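Local structure of L-iditol 2-dehydrogenase (Clostridium scindens, 4OH1) at residues Cys108-Asn111 and Cys112-Lys116; Pro281-Leu284 and Gln285-Leu288; Glu324-Leu327 and Thr328-Lys331. The protein probably oxidises L-iditol or related polyols with NAD+, as a zinc-containing member of the medium-chain alcohol dehydrogenase family. All blocks are in the same frame, centred on the assembly; numbering follows the deposited sequence.

Contact 1: residues Cys108-Asn111 and Cys112-Lys116; sequences CCEN and CREGK. With ZN (zinc ion), chain C; EDO (1,2-ethanediol), chain F.
Cys108 meets Arg113 through its backbone: its carbonyl O lies over one face of the guanidinium, 3.6 Å from Arg113 NH2 and displaced toward the rim of the group. The arginine is turned to this place by a bend at chi3 (-43°). Cys109 works twice. Its SG binds zinc at 2.4 Å and, as the N-cap of the short helix 110-113, accepts from Cys112 N (3.4 Å, 162°), a bond that should temper the charge on the thiolate. The Cys109 carbonyl accepts a hydrogen bond from Arg113 N (2.9 Å) and a weak one from NE of the same residue. Glu110 follows, its extended chain passing Glu114 obliquely, with Glu110 CG 3.4 Å from Glu114 OE2. The carboxylate planes are inclined by 27°, although the placing of Glu110 OE2, crowded by an ethanediol, is doubtful. The second subunit receives both Arg113, through the backbone O of Ile141 and a cation-pi contact with Phe142, and Glu114, through a salt bridge with Arg310. The Asn111 carbonyl ends the helix: it receives Lys116 N at 2.7 Å and Glu114 N at 3.2 Å from opposite faces of its plane, while Gly115, with positive phi, completes a Schellman motif. Cys112 SG adds the second zinc bond, also 2.4 Å. Cys106 and Cys120 complete a four-cysteine zinc site of the structural type found in many zinc-containing alcohol dehydrogenases. The helix thus sits in the zinc lobe, tied by Asn111 ND2 to the backbone of Leu119 and by the Gly115 carbonyl to Trp303, just before helix 305-311.

Contact 2: residues Pro281-Leu284 and Gln285-Leu288; sequences PVNL and QSDL
Asn283 and Asp287 exchange polar contacts across the junction where strand 279-283 turns into helix 284-290. Among the hydrogen bonds that involve side chains, the first is the N-cap: Asn283 OD1 accepts from Ser286 N at 2.8 Å and 163°, with the donor well above the plane of the amide carbonyl. The first torsion of Asn283 sets CG anti to its own nitrogen (chi1 -172°), which swings the amide forward over the opening turn of the helix. A separate bond runs from the backbone N of Asn283 to Asp287 OD2 at 2.8 Å, using the lone pair of the carboxylate that faces away from its other oxygen. Asn283 is therefore held twice, by its side chain as acceptor and by its backbone N-H as donor. Backbone hydrogen bonds are less regular: Asn283 O accepts weakly from Asp287 N and, at 3.5 Å, from Leu288 N, in keeping with a wider pi-type turn. A water donates to Asp287 OD2 at 2.6 Å and bonds weakly to Pro281 O. Apolar contacts join Val282 and Leu284 to Leu288. Val282 CG1 reaches Leu288 CG at 3.9 Å, the two side chains crossing at about a right angle, and Leu284 CD2 touches Leu288 CD1, also at 3.9 Å. The third subunit continues the sheet antiparallel to Pro281-Asn283, and its Tyr274 N bonds Gln285 OE1, while its Tyr270 packs on Leu288. Asp287 OD2 is thus gripped by a backbone N-H and a water while OD1 forms a salt bridge with Lys293; these partners, and the position of the carboxylate in the first turn of a helix, would be expected to stabilise its negative charge.

Contact 3: residues Glu324-Leu327 and Thr328-Lys331; sequences EHTL and TNYK
Thr326 and Asn329 stand side by side, pointing the same way, where strand 321-326 ends and the chain turns toward helix 330-338. On Thr326, CB approaches Thr328 N at 3.9 Å. From there OG1 branches between the backbone N and the carbonyl carbon (chi1 57°), which brings it over the turn to accept from Asn329 N at 3.2 Å. The hydroxyl oxygen also lies 3.7 Å from Thr328 CB and 3.5 Å from Asn329 CB, so the next turn folds closely round it. The backbone O of Thr326 adds a weak bond to the same Asn329 N, giving this one N-H two acceptors from one residue. The Asn329 side chain makes no capping bond; its ND2 goes to a water at 2.9 Å, and the water also accepts from Thr326 N, which links the side-chain amide to the last strand residue. One step on, Leu327 O accepts from Tyr330 N at 3.0 Å, with the donor well above the carbonyl plane, and lies in the plane of the Tyr330 ring at its edge. Lys331 CG covers part of one ring face, and Tyr330 OH reaches Met23 N. The turn belongs to a beta-alpha-beta unit: strand 321-326 runs parallel to strand 344-348, the intervening helix 330-338 making the crossover. Leu327 packs on Ile347 of that partner strand and on Leu5 of strand 2-9, which Tyr330 also touches, while His325 bonds Asp336 within the helix.

In the fold
The three contacts follow one another along the chain in numerical order, without overlap. Contact 1 lies in the GroES-like domain, on the lobe of the structural zinc, and contact 2 in the Rossmann-type domain; their centres are about 33 Å apart. Contact 3, on the beta-alpha-beta unit 321-348, joins the mixed sheet that also holds strand 35-44, so the chain returns to the first domain after its nucleotide-fold excursion. Its centre is about 40 Å from contact 1 and 48 Å from contact 2, across the chain's centre from both. Contacts 1 and 2 meet other subunits of the tetramer, whereas contact 3 is touched by none.

Contact 1: residues Cys108-Asn111 and Cys112-Lys116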
# COMPACT_ATOMS: atom_id res chain seq x y z
N CYS A 108 16.39 13.41 -15.96
CA CYS A 108 17.60 12.62 -16.13
C CYS A 108 18.54 12.59 -14.95
O CYS A 108 19.70 12.28 -15.12
CB CYS A 108 18.35 13.00 -17.44
SG CYS A 108 18.84 14.69 -17.53
N CYS A 109 18.01 12.85 -13.77
CA CYS A 109 18.67 12.55 -12.49
C CYS A 109 18.02 11.29 -11.83
O CYS A 109 16.97 10.74 -12.29
CB CYS A 109 18.55 13.77 -11.54
SG CYS A 109 16.90 13.95 -10.75
N GLU A 110 18.63 10.83 -10.73
CA GLU A 110 18.21 9.57 -10.13
C GLU A 110 16.82 9.71 -9.51
O GLU A 110 15.95 8.83 -9.70
CB GLU A 110 19.20 9.07 -9.09
CG GLU A 110 18.72 7.75 -8.51
CD GLU A 110 19.75 7.09 -7.63
OE1 GLU A 110 20.69 6.58 -8.22
OE2 GLU A 110 19.62 7.05 -6.36
N ASN A 111 16.56 10.80 -8.80
CA ASN A 111 15.22 10.96 -8.28
C ASN A 111 14.14 10.96 -9.38
O ASN A 111 13.05 10.33 -9.24
CB ASN A 111 15.15 12.20 -7.41
CG ASN A 111 15.88 12.01 -6.09
OD1 ASN A 111 15.90 10.93 -5.54
ND2 ASN A 111 16.49 13.04 -5.61
N CYS A 112 14.44 11.69 -10.45
CA CYS A 112 13.54 11.77 -11.56
C CYS A 112 13.30 10.37 -12.04
O CYS A 112 12.18 9.98 -12.19
CB CYS A 112 14.10 12.65 -12.70
SG CYS A 112 13.55 14.38 -12.47
N ARG A 113 14.35 9.58 -12.24
CA ARG A 113 14.14 8.28 -12.86
C ARG A 113 13.77 7.14 -11.89
O ARG A 113 13.71 5.97 -12.29
CB ARG A 113 15.32 7.99 -13.74
CG ARG A 113 15.21 9.00 -14.92
CD ARG A 113 16.35 8.98 -15.83
NE ARG A 113 17.65 8.92 -15.17
CZ ARG A 113 18.79 8.82 -15.86
NH1 ARG A 113 18.76 8.81 -17.20
NH2 ARG A 113 19.95 8.73 -15.23
N GLU A 114 13.48 7.52 -10.65
CA GLU A 114 12.84 6.66 -9.66
C GLU A 114 11.40 7.11 -9.50
O GLU A 114 10.66 6.54 -8.73
CB GLU A 114 13.58 6.72 -8.33
CG GLU A 114 14.90 5.87 -8.33
CD GLU A 114 15.71 5.98 -7.06
OE1 GLU A 114 15.30 6.72 -6.16
OE2 GLU A 114 16.80 5.36 -6.97
N GLY A 115 10.97 8.09 -10.29
CA GLY A 115 9.59 8.55 -10.23
C GLY A 115 9.37 9.67 -9.21
O GLY A 115 8.23 10.19 -9.07
N LYS A 116 10.44 10.08 -8.53
CA LYS A 116 10.27 11.03 -7.45
C LYS A 116 10.64 12.42 -7.96
O LYS A 116 11.58 13.04 -7.52
CB LYS A 116 11.10 10.59 -6.26
CG LYS A 116 10.82 9.13 -5.85
CD LYS A 116 10.78 8.96 -4.33
CE LYS A 116 11.18 7.57 -3.87
NZ LYS A 116 12.64 7.48 -4.04
ZN ZN C . 15.70 15.43 -12.16
C1 EDO F . 19.04 7.93 -2.10
O1 EDO F . 19.15 6.77 -1.27
C2 EDO F . 19.43 7.55 -3.52
O2 EDO F . 18.58 6.48 -4.02

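Contact 2: residues Pro281-Leu284 and Gln285-Leu288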
# COMPACT_ATOMS: atom_id res chain seq x y z
N PRO A 281 9.29 18.49 19.40
CA PRO A 281 9.89 17.51 20.27
C PRO A 281 9.03 16.28 20.24
O PRO A 281 7.83 16.35 20.51
CB PRO A 281 9.83 18.16 21.64
CG PRO A 281 9.51 19.56 21.38
CD PRO A 281 8.69 19.57 20.18
N VAL A 282 9.62 15.17 19.84
CA VAL A 282 8.88 13.95 19.76
C VAL A 282 9.33 13.13 20.90
O VAL A 282 10.52 13.01 21.14
CB VAL A 282 9.10 13.22 18.45
CG1 VAL A 282 8.40 11.89 18.49
CG2 VAL A 282 8.51 14.04 17.32
N ASN A 283 8.37 12.59 21.65
CA ASN A 283 8.72 11.70 22.73
C ASN A 283 8.77 10.28 22.21
O ASN A 283 7.76 9.71 21.84
CB ASN A 283 7.73 11.84 23.88
CG ASN A 283 8.15 11.08 25.08
OD1 ASN A 283 8.35 9.87 25.05
ND2 ASN A 283 8.29 11.79 26.20
N LEU A 284 9.97 9.71 22.21
CA LEU A 284 10.22 8.39 21.66
C LEU A 284 9.41 7.32 22.35
O LEU A 284 8.93 6.37 21.72
CB LEU A 284 11.71 8.08 21.76
CG LEU A 284 12.53 9.00 20.84
CD1 LEU A 284 13.94 8.96 21.23
CD2 LEU A 284 12.38 8.61 19.37
N GLN A 285 9.29 7.47 23.66
CA GLN A 285 8.59 6.50 24.49
C GLN A 285 7.10 6.62 24.30
O GLN A 285 6.45 5.64 24.07
CB GLN A 285 8.91 6.68 25.98
CG GLN A 285 8.20 5.68 26.91
CD GLN A 285 8.85 4.28 26.86
OE1 GLN A 285 9.92 4.08 26.26
NE2 GLN A 285 8.20 3.30 27.49
N SER A 286 6.54 7.81 24.41
CA SER A 286 5.09 7.87 24.42
C SER A 286 4.47 8.07 23.02
O SER A 286 3.52 7.38 22.66
CB SER A 286 4.62 8.93 25.39
OG SER A 286 5.06 10.16 24.92
N ASP A 287 5.01 8.98 22.22
CA ASP A 287 4.52 9.16 20.87
C ASP A 287 4.77 7.96 19.94
O ASP A 287 3.88 7.54 19.22
CB ASP A 287 5.12 10.41 20.25
CG ASP A 287 4.72 11.67 20.99
OD1 ASP A 287 3.52 11.84 21.24
OD2 ASP A 287 5.62 12.47 21.28
N LEU A 288 5.94 7.35 20.05
CA LEU A 288 6.37 6.39 19.08
C LEU A 288 6.29 4.97 19.62
O LEU A 288 5.54 4.19 19.10
CB LEU A 288 7.80 6.69 18.58
CG LEU A 288 7.95 8.04 17.87
CD1 LEU A 288 9.27 8.14 17.07
CD2 LEU A 288 6.77 8.37 16.98
O HOH W 1 5.68 14.69 22.64

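Contact 3: residues Glu324-Leu327 and Thr328-Lys331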
# COMPACT_ATOMS: atom_id res chain seq x y z
N GLU A 324 -11.75 38.52 -5.71
CA GLU A 324 -11.20 38.60 -7.04
C GLU A 324 -10.89 40.05 -7.31
O GLU A 324 -11.74 40.90 -7.08
CB GLU A 324 -12.22 38.11 -8.05
CG GLU A 324 -11.83 38.38 -9.53
CD GLU A 324 -12.87 37.84 -10.53
OE1 GLU A 324 -13.77 37.11 -10.08
OE2 GLU A 324 -12.79 38.15 -11.76
N HIS A 325 -9.69 40.34 -7.81
CA HIS A 325 -9.33 41.67 -8.28
C HIS A 325 -8.78 41.60 -9.71
O HIS A 325 -8.37 40.55 -10.16
CB HIS A 325 -8.25 42.25 -7.40
CG HIS A 325 -8.67 42.52 -5.99
ND1 HIS A 325 -9.36 43.65 -5.62
CD2 HIS A 325 -8.47 41.81 -4.86
CE1 HIS A 325 -9.56 43.63 -4.32
NE2 HIS A 325 -9.03 42.53 -3.83
N THR A 326 -8.76 42.75 -10.40
CA THR A 326 -8.13 42.87 -11.71
C THR A 326 -6.65 43.11 -11.53
O THR A 326 -6.21 43.63 -10.49
CB THR A 326 -8.69 44.04 -12.47
OG1 THR A 326 -8.50 45.22 -11.68
CG2 THR A 326 -10.20 43.87 -12.74
N LEU A 327 -5.85 42.70 -12.51
CA LEU A 327 -4.44 43.02 -12.46
C LEU A 327 -4.24 44.51 -12.26
O LEU A 327 -3.38 44.94 -11.53
CB LEU A 327 -3.73 42.53 -13.70
CG LEU A 327 -2.25 42.84 -13.79
CD1 LEU A 327 -1.51 42.45 -12.49
CD2 LEU A 327 -1.61 42.11 -15.00
N THR A 328 -5.08 45.32 -12.90
CA THR A 328 -4.96 46.76 -12.74
C THR A 328 -5.00 47.14 -11.28
O THR A 328 -4.28 48.04 -10.85
CB THR A 328 -6.11 47.47 -13.48
OG1 THR A 328 -6.07 47.09 -14.85
CG2 THR A 328 -5.98 48.96 -13.41
N ASN A 329 -5.85 46.47 -10.51
CA ASN A 329 -6.00 46.78 -9.08
C ASN A 329 -5.21 45.87 -8.18
O ASN A 329 -5.64 45.60 -7.07
CB ASN A 329 -7.47 46.68 -8.69
CG ASN A 329 -8.29 47.73 -9.36
OD1 ASN A 329 -7.75 48.73 -9.77
ND2 ASN A 329 -9.58 47.51 -9.51
N TYR A 330 -4.06 45.40 -8.66
CA TYR A 330 -3.26 44.47 -7.91
C TYR A 330 -2.87 45.01 -6.55
O TYR A 330 -2.66 44.24 -5.61
CB TYR A 330 -1.96 44.09 -8.64
CG TYR A 330 -0.87 45.14 -8.65
CD1 TYR A 330 -0.87 46.16 -9.59
CD2 TYR A 330 0.17 45.10 -7.74
CE1 TYR A 330 0.11 47.15 -9.62
CE2 TYR A 330 1.17 46.06 -7.77
CZ TYR A 330 1.13 47.08 -8.74
OH TYR A 330 2.09 48.03 -8.78
N LYS A 331 -2.74 46.32 -6.44
CA LYS A 331 -2.34 46.87 -5.18
C LYS A 331 -3.35 46.52 -4.10
O LYS A 331 -2.95 46.15 -3.01
CB LYS A 331 -2.01 48.37 -5.26
CG LYS A 331 -0.56 48.57 -5.74
CD LYS A 331 0.01 49.89 -5.30
CE LYS A 331 0.18 50.97 -6.40
NZ LYS A 331 1.49 50.79 -7.12
O HOH W 2 -10.53 44.75 -9.13